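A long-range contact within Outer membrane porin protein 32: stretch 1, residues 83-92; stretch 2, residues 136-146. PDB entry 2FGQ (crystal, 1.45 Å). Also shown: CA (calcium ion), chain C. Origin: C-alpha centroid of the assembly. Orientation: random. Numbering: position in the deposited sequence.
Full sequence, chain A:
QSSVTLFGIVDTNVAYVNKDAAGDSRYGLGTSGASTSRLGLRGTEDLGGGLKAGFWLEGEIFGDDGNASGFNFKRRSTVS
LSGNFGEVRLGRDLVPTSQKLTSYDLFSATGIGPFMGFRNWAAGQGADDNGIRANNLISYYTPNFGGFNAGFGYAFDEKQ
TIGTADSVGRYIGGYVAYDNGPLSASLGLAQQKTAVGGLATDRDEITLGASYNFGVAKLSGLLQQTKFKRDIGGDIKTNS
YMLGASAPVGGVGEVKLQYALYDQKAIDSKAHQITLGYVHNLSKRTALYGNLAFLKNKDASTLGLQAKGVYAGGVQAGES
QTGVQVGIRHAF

Stretch 1, residues 83-92: GNFGEVRLGR
Stretch 2 136-146: NLISYYTPNFG

The strands through Glu87 to Leu90 and Ile138 to Tyr141 run antiparallel, their axes 170° apart and 4.8 Å at closest approach. The backbone is extended, phi near -120° and psi near 130° for Val88 to Leu90. Glu87 pairs with Tyr141 and Arg89 with Ser139, each through two hydrogen bonds: Glu87 N to Tyr141 O, Tyr141 N to Glu87 O, Arg89 N to Ser139 O and Ser139 N to Arg89 O, all 2.9 Å. Gly91 N to Leu137 O, 2.9 Å, extends the ladder.

Val88 (t), Tyr140 (t), Leu90 (m) and Ile138 (m, t) share one face. Val88 CG2 lies 3.8 Å from Tyr140 CD1, and Leu90 CD1 4.0 Å from Ile138 CG1. The t rotamer of Tyr140 carries its hydroxyl back to the turn, where OH donates to Phe85 O at 2.7 Å.

Glu87, Arg89, Ser139 and Tyr141 share the other face. Glu87 is extended (t, t); Arg89 is m, t, t. Their salt bridge joins Arg89 NH2 to Glu87 OE1 at 3.2 Å. Tyr141 (m) sets CE1 over a guanidinium face, 4.1 Å from Arg89 CZ.

A type I turn, Gly83 to Gly86, precedes the strand. Gly86 (114/-137) suits glycine: a CB would clash with Tyr141 O. Pro143 CG packs 3.3 Å from Asn84 O. The contact buries 636 Å².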

# COMPACT_ATOMS: atom_id res chain seq x y z
N GLY A 83 -27.63 4.64 14.30
CA GLY A 83 -29.05 4.90 14.36
C GLY A 83 -29.38 5.71 15.58
O GLY A 83 -28.50 6.38 16.13
N ASN A 84 -30.62 5.60 16.04
CA ASN A 84 -31.02 6.40 17.19
C ASN A 84 -30.36 5.96 18.50
O ASN A 84 -30.35 6.70 19.48
CB ASN A 84 -32.56 6.52 17.30
CG ASN A 84 -33.29 5.23 17.63
OD1 ASN A 84 -34.55 5.21 17.55
ND2 ASN A 84 -32.58 4.19 18.04
N PHE A 85 -29.77 4.76 18.50
CA PHE A 85 -29.03 4.21 19.62
C PHE A 85 -27.58 4.74 19.74
O PHE A 85 -26.94 4.52 20.74
CB PHE A 85 -29.02 2.68 19.54
CG PHE A 85 -28.32 2.16 18.31
CD1 PHE A 85 -26.94 2.01 18.28
CD2 PHE A 85 -29.05 1.92 17.17
CE1 PHE A 85 -26.31 1.58 17.11
CE2 PHE A 85 -28.44 1.49 16.02
CZ PHE A 85 -27.07 1.33 15.98
N GLY A 86 -27.10 5.44 18.72
CA GLY A 86 -25.71 5.84 18.65
C GLY A 86 -25.03 5.14 17.49
O GLY A 86 -25.59 4.99 16.41
N GLU A 87 -23.82 4.66 17.75
CA GLU A 87 -22.99 4.04 16.71
C GLU A 87 -22.08 3.00 17.32
O GLU A 87 -21.44 3.24 18.35
CB GLU A 87 -22.13 5.11 16.02
CG GLU A 87 -21.31 4.63 14.85
CD GLU A 87 -20.32 5.69 14.35
OE1 GLU A 87 -20.01 6.67 15.06
OE2 GLU A 87 -19.82 5.53 13.26
N VAL A 88 -22.02 1.84 16.66
CA VAL A 88 -21.08 0.80 16.99
C VAL A 88 -20.13 0.63 15.81
O VAL A 88 -20.58 0.49 14.68
CB VAL A 88 -21.78 -0.53 17.31
CG1 VAL A 88 -20.77 -1.61 17.56
CG2 VAL A 88 -22.69 -0.36 18.53
N ARG A 89 -18.83 0.63 16.09
CA ARG A 89 -17.78 0.44 15.06
C ARG A 89 -16.90 -0.75 15.39
O ARG A 89 -16.52 -0.95 16.55
CB ARG A 89 -16.88 1.63 15.01
CG ARG A 89 -17.50 2.94 14.78
CD ARG A 89 -16.41 4.06 14.68
NE ARG A 89 -16.99 5.37 14.71
CZ ARG A 89 -16.32 6.49 14.89
NH1 ARG A 89 -15.00 6.52 15.12
NH2 ARG A 89 -17.00 7.61 14.86
N LEU A 90 -16.57 -1.52 14.35
CA LEU A 90 -15.60 -2.60 14.44
C LEU A 90 -14.41 -2.32 13.56
O LEU A 90 -14.60 -2.09 12.37
CB LEU A 90 -16.18 -3.92 13.93
CG LEU A 90 -17.13 -4.83 14.73
CD1 LEU A 90 -17.90 -4.22 15.77
CD2 LEU A 90 -17.92 -5.83 13.87
N GLY A 91 -13.21 -2.46 14.12
CA GLY A 91 -11.99 -2.29 13.37
C GLY A 91 -11.02 -1.30 13.99
O GLY A 91 -11.33 -0.54 14.94
N ARG A 92 -9.82 -1.26 13.44
CA ARG A 92 -8.82 -0.34 13.91
C ARG A 92 -9.29 1.12 13.81
O ARG A 92 -9.86 1.54 12.79
CB ARG A 92 -7.54 -0.49 13.11
CG ARG A 92 -6.44 0.44 13.72
CD ARG A 92 -5.13 0.18 13.21
NE ARG A 92 -4.18 1.20 13.59
CZ ARG A 92 -3.42 1.16 14.67
NH1 ARG A 92 -3.56 0.21 15.60
NH2 ARG A 92 -2.52 2.10 14.84
N ASN A 136 -8.09 -4.40 16.61
CA ASN A 136 -9.07 -5.36 17.16
C ASN A 136 -10.05 -4.68 18.08
O ASN A 136 -10.53 -5.28 19.06
CB ASN A 136 -8.34 -6.43 17.96
CG ASN A 136 -7.20 -7.08 17.14
OD1 ASN A 136 -7.38 -7.40 15.95
ND2 ASN A 136 -6.01 -7.22 17.74
N LEU A 137 -10.44 -3.46 17.71
CA LEU A 137 -11.27 -2.58 18.53
C LEU A 137 -12.78 -2.65 18.19
O LEU A 137 -13.19 -2.67 17.02
CB LEU A 137 -10.75 -1.15 18.34
CG LEU A 137 -11.51 -0.06 19.10
CD1 LEU A 137 -11.31 -0.16 20.62
CD2 LEU A 137 -11.02 1.28 18.60
N ILE A 138 -13.59 -2.67 19.25
CA ILE A 138 -15.03 -2.46 19.14
C ILE A 138 -15.35 -1.26 19.98
O ILE A 138 -14.95 -1.22 21.15
CB ILE A 138 -15.82 -3.66 19.71
CG1 ILE A 138 -15.52 -4.89 18.90
CG2 ILE A 138 -17.31 -3.34 19.64
CD1 ILE A 138 -16.26 -6.19 19.34
N SER A 139 -16.04 -0.29 19.38
CA SER A 139 -16.43 0.90 20.14
C SER A 139 -17.90 1.18 20.01
O SER A 139 -18.55 0.79 19.02
CB SER A 139 -15.69 2.13 19.70
OG SER A 139 -14.31 2.01 19.85
N TYR A 140 -18.42 1.82 21.04
CA TYR A 140 -19.81 2.25 21.09
C TYR A 140 -19.82 3.72 21.52
O TYR A 140 -19.24 4.07 22.54
CB TYR A 140 -20.63 1.40 22.06
CG TYR A 140 -21.99 1.99 22.32
CD1 TYR A 140 -22.86 2.29 21.26
CD2 TYR A 140 -22.41 2.31 23.61
CE1 TYR A 140 -24.06 2.90 21.46
CE2 TYR A 140 -23.63 2.93 23.81
CZ TYR A 140 -24.45 3.21 22.75
OH TYR A 140 -25.67 3.81 23.00
N TYR A 141 -20.49 4.54 20.73
CA TYR A 141 -20.69 5.97 20.98
C TYR A 141 -22.17 6.25 21.12
O TYR A 141 -22.98 5.90 20.25
CB TYR A 141 -20.08 6.83 19.85
CG TYR A 141 -18.61 6.70 19.79
CD1 TYR A 141 -17.99 5.78 18.94
CD2 TYR A 141 -17.81 7.53 20.58
CE1 TYR A 141 -16.61 5.66 18.92
CE2 TYR A 141 -16.41 7.45 20.52
CZ TYR A 141 -15.82 6.49 19.68
OH TYR A 141 -14.44 6.40 19.64
N THR A 142 -22.53 6.85 22.24
CA THR A 142 -23.93 7.22 22.47
C THR A 142 -24.31 8.42 21.65
O THR A 142 -23.45 9.19 21.20
CB THR A 142 -24.21 7.59 23.95
OG1 THR A 142 -23.59 8.84 24.27
CG2 THR A 142 -23.65 6.56 24.94
N PRO A 143 -25.61 8.65 21.49
CA PRO A 143 -26.06 9.96 21.03
C PRO A 143 -25.68 11.04 22.08
O PRO A 143 -25.27 10.76 23.23
CB PRO A 143 -27.59 9.79 20.93
CG PRO A 143 -27.83 8.31 20.92
CD PRO A 143 -26.73 7.76 21.80
N ASN A 144 -25.80 12.27 21.66
CA ASN A 144 -25.70 13.42 22.59
C ASN A 144 -27.14 13.75 23.00
O ASN A 144 -27.95 14.13 22.15
CB ASN A 144 -25.01 14.59 21.91
CG ASN A 144 -24.89 15.82 22.81
OD1 ASN A 144 -25.83 16.16 23.55
ND2 ASN A 144 -23.75 16.51 22.72
N PHE A 145 -27.43 13.61 24.29
CA PHE A 145 -28.76 13.95 24.86
C PHE A 145 -28.57 15.07 25.85
O PHE A 145 -27.94 14.90 26.92
CB PHE A 145 -29.38 12.75 25.56
CG PHE A 145 -29.82 11.64 24.61
CD1 PHE A 145 -30.80 11.86 23.62
CD2 PHE A 145 -29.26 10.38 24.72
CE1 PHE A 145 -31.20 10.83 22.75
CE2 PHE A 145 -29.68 9.34 23.88
CZ PHE A 145 -30.65 9.57 22.89
N GLY A 146 -29.09 16.23 25.50
CA GLY A 146 -29.04 17.37 26.39
C GLY A 146 -27.62 17.80 26.70
O GLY A 146 -27.39 18.38 27.74
CA CA C . -7.42 -9.56 15.08
O HOH W 1 -5.07 -9.24 14.41